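Local coordinates for protein L-lysine 6-oxidase (Marinomonas mediterranea, PDB 3WEV) that oxidises the side-chain amino group of free L-lysine with a cysteine tryptophylquinone cofactor, releasing hydrogen peroxide that kills bacteria, at residues 382-387 and 397-402. Numbering follows the deposited sequence.
Sequences GSNSVS and NVVEKF. With LYS (lysine), chain M.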
loop_
_atom_site.group_PDB
_atom_site.type_symbol
_atom_site.label_atom_id
_atom_site.label_comp_id
_atom_site.label_asym_id
_atom_site.label_seq_id
_atom_site.Cartn_x
_atom_site.Cartn_y
_atom_site.Cartn_z
ATOM N N GLY B 382 -24.759 -13.300 16.101
ATOM C CA GLY B 382 -24.362 -14.693 16.341
ATOM C C GLY B 382 -22.952 -15.021 15.904
ATOM O O GLY B 382 -22.142 -14.115 15.654
ATOM N N SER B 383 -22.681 -16.334 15.842
ATOM C CA SER B 383 -21.375 -16.823 15.597
ATOM C C SER B 383 -21.000 -16.897 14.114
ATOM O O SER B 383 -19.885 -17.256 13.812
ATOM C CB SER B 383 -21.097 -18.167 16.351
ATOM O OG SER B 383 -21.035 -18.039 17.769
ATOM N N ASN B 384 -21.898 -16.535 13.200
ATOM C CA ASN B 384 -21.514 -16.220 11.836
ATOM C C ASN B 384 -22.443 -15.352 11.125
ATOM O O ASN B 384 -23.377 -15.791 10.415
ATOM C CB ASN B 384 -21.188 -17.425 10.939
ATOM C CG ASN B 384 -20.704 -16.988 9.572
ATOM O OD1 ASN B 384 -20.185 -15.860 9.391
ATOM N ND2 ASN B 384 -20.817 -17.870 8.607
ATOM N N SER B 385 -22.202 -14.054 11.297
ATOM C CA SER B 385 -22.950 -13.007 10.616
ATOM C C SER B 385 -22.008 -12.374 9.504
ATOM O O SER B 385 -22.362 -11.323 8.932
ATOM C CB SER B 385 -23.281 -11.890 11.636
ATOM O OG SER B 385 -22.040 -11.484 12.241
ATOM N N VAL B 386 -20.868 -13.028 9.228
ATOM C CA VAL B 386 -19.802 -12.535 8.372
ATOM C C VAL B 386 -19.800 -13.093 6.908
ATOM O O VAL B 386 -19.694 -12.313 5.941
ATOM C CB VAL B 386 -18.460 -12.827 9.058
ATOM C CG1 VAL B 386 -17.289 -12.397 8.179
ATOM C CG2 VAL B 386 -18.401 -12.052 10.396
ATOM N N SER B 387 -19.884 -14.426 6.781
ATOM C CA SER B 387 -19.735 -15.111 5.512
ATOM C C SER B 387 -21.038 -15.781 5.092
ATOM O O SER B 387 -21.738 -16.277 5.901
ATOM C CB SER B 387 -18.586 -16.141 5.597
ATOM O OG SER B 387 -18.610 -16.973 6.740
ATOM N N ASN B 397 -21.630 -23.259 3.477
ATOM C CA ASN B 397 -20.959 -22.656 4.617
ATOM C C ASN B 397 -21.984 -22.366 5.722
ATOM O O ASN B 397 -23.091 -21.862 5.436
ATOM C CB ASN B 397 -20.315 -21.376 4.150
ATOM C CG ASN B 397 -19.491 -20.717 5.225
ATOM O OD1 ASN B 397 -18.787 -21.396 6.015
ATOM N ND2 ASN B 397 -19.507 -19.369 5.223
ATOM N N VAL B 398 -21.635 -22.714 6.946
ATOM C CA VAL B 398 -22.555 -22.577 8.072
ATOM C C VAL B 398 -22.751 -21.117 8.508
ATOM O O VAL B 398 -21.773 -20.393 8.718
ATOM C CB VAL B 398 -22.107 -23.441 9.240
ATOM C CG1 VAL B 398 -22.988 -23.254 10.467
ATOM C CG2 VAL B 398 -22.203 -24.900 8.828
ATOM N N VAL B 399 -24.019 -20.718 8.572
ATOM C CA VAL B 399 -24.387 -19.395 8.953
ATOM C C VAL B 399 -25.090 -19.416 10.340
ATOM O O VAL B 399 -25.915 -20.285 10.676
ATOM C CB VAL B 399 -25.309 -18.773 7.900
ATOM C CG1 VAL B 399 -25.977 -17.472 8.381
ATOM C CG2 VAL B 399 -24.572 -18.626 6.602
ATOM N N GLU B 400 -24.816 -18.371 11.115
ATOM C CA GLU B 400 -25.589 -18.144 12.346
ATOM C C GLU B 400 -25.584 -16.622 12.650
ATOM O O GLU B 400 -24.639 -16.083 13.233
ATOM C CB GLU B 400 -24.971 -18.899 13.526
ATOM C CG GLU B 400 -25.895 -18.924 14.735
ATOM C CD GLU B 400 -25.193 -19.184 16.068
ATOM O OE1 GLU B 400 -25.150 -20.385 16.479
ATOM O OE2 GLU B 400 -24.676 -18.198 16.660
ATOM N N LYS B 401 -26.616 -15.942 12.198
ATOM C CA LYS B 401 -26.568 -14.495 12.097
ATOM C C LYS B 401 -26.711 -13.754 13.435
ATOM O O LYS B 401 -25.920 -12.814 13.748
ATOM C CB LYS B 401 -27.650 -14.012 11.193
ATOM C CG LYS B 401 -27.498 -14.448 9.743
ATOM C CD LYS B 401 -28.537 -13.709 8.925
ATOM C CE LYS B 401 -28.245 -13.977 7.439
ATOM N NZ LYS B 401 -29.270 -13.231 6.648
ATOM N N PHE B 402 -27.661 -14.212 14.237
ATOM C CA PHE B 402 -28.030 -13.531 15.494
ATOM C C PHE B 402 -27.931 -14.397 16.738
ATOM O O PHE B 402 -28.089 -15.614 16.656
ATOM C CB PHE B 402 -29.434 -12.959 15.366
ATOM C CG PHE B 402 -29.586 -11.945 14.238
ATOM C CD1 PHE B 402 -28.945 -10.703 14.315
ATOM C CD2 PHE B 402 -30.297 -12.245 13.111
ATOM C CE1 PHE B 402 -29.054 -9.776 13.285
ATOM C CE2 PHE B 402 -30.431 -11.320 12.070
ATOM C CZ PHE B 402 -29.796 -10.089 12.147
HETATM N N LYS M . -16.596 -7.265 10.949
HETATM C CA LYS M . -15.700 -8.393 10.568
HETATM C C LYS M . -15.940 -8.774 9.075
HETATM O O LYS M . -15.065 -9.509 8.538
HETATM C CB LYS M . -15.821 -9.568 11.570
HETATM C CG LYS M . -15.875 -9.337 13.084
HETATM C CD LYS M . -15.061 -10.317 13.926
HETATM C CE LYS M . -15.529 -10.392 15.377
HETATM N NZ LYS M . -15.511 -11.423 16.207
HETATM O OXT LYS M . -16.941 -8.402 8.371
HETATM O O HOH W 1 -23.377 -18.408 18.770
#
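Asn384 and Glu400 pair antiparallel through two backbone bonds, Asn384 N to Glu400 O (2.8 Å) and Glu400 N to Asn384 O. Ser383 and Asn384 together stand opposite the single residue Glu400, a classic beta bulge. Beyond the bulge, Gly382 N donates to Lys401 O at 2.7 Å. The tightly packed, buried part centres on the Asn384 amide. With CG anti to the backbone N (chi1 -176°), the amide reaches along 397-402, and Asn384 ND2 donates to Val398 O at 2.7 Å, the acceptor lying in the amide plane. OD1 accepts from Val386 N, an Asx turn, and from Ser387 N, completing an Asx motif; with ND2 held by Val398 O, both ends of the amide are fixed. The turn lies beside the substrate site: Val386 CG1 stands 3.7 Å from O of the bound lysine, while Ser385 touches Trp580, next to the quinone-forming Trp581. Val399 packs its methyls against the turn, CG1 at Asn384 O and CG2 at Ser387 O. The other end is looser and wetter, where partly exposed Glu400, its chain extended, brings its carboxylate to Ser383 N. Glu400 OE2 accepts Ser383 N at 2.9 Å from above the carboxylate plane, and a water donates to the same oxygen. This water also bonds Ser383 OG, itself tied to Met447 N, the water oxygen lying 2.6 Å from Ser383 OG.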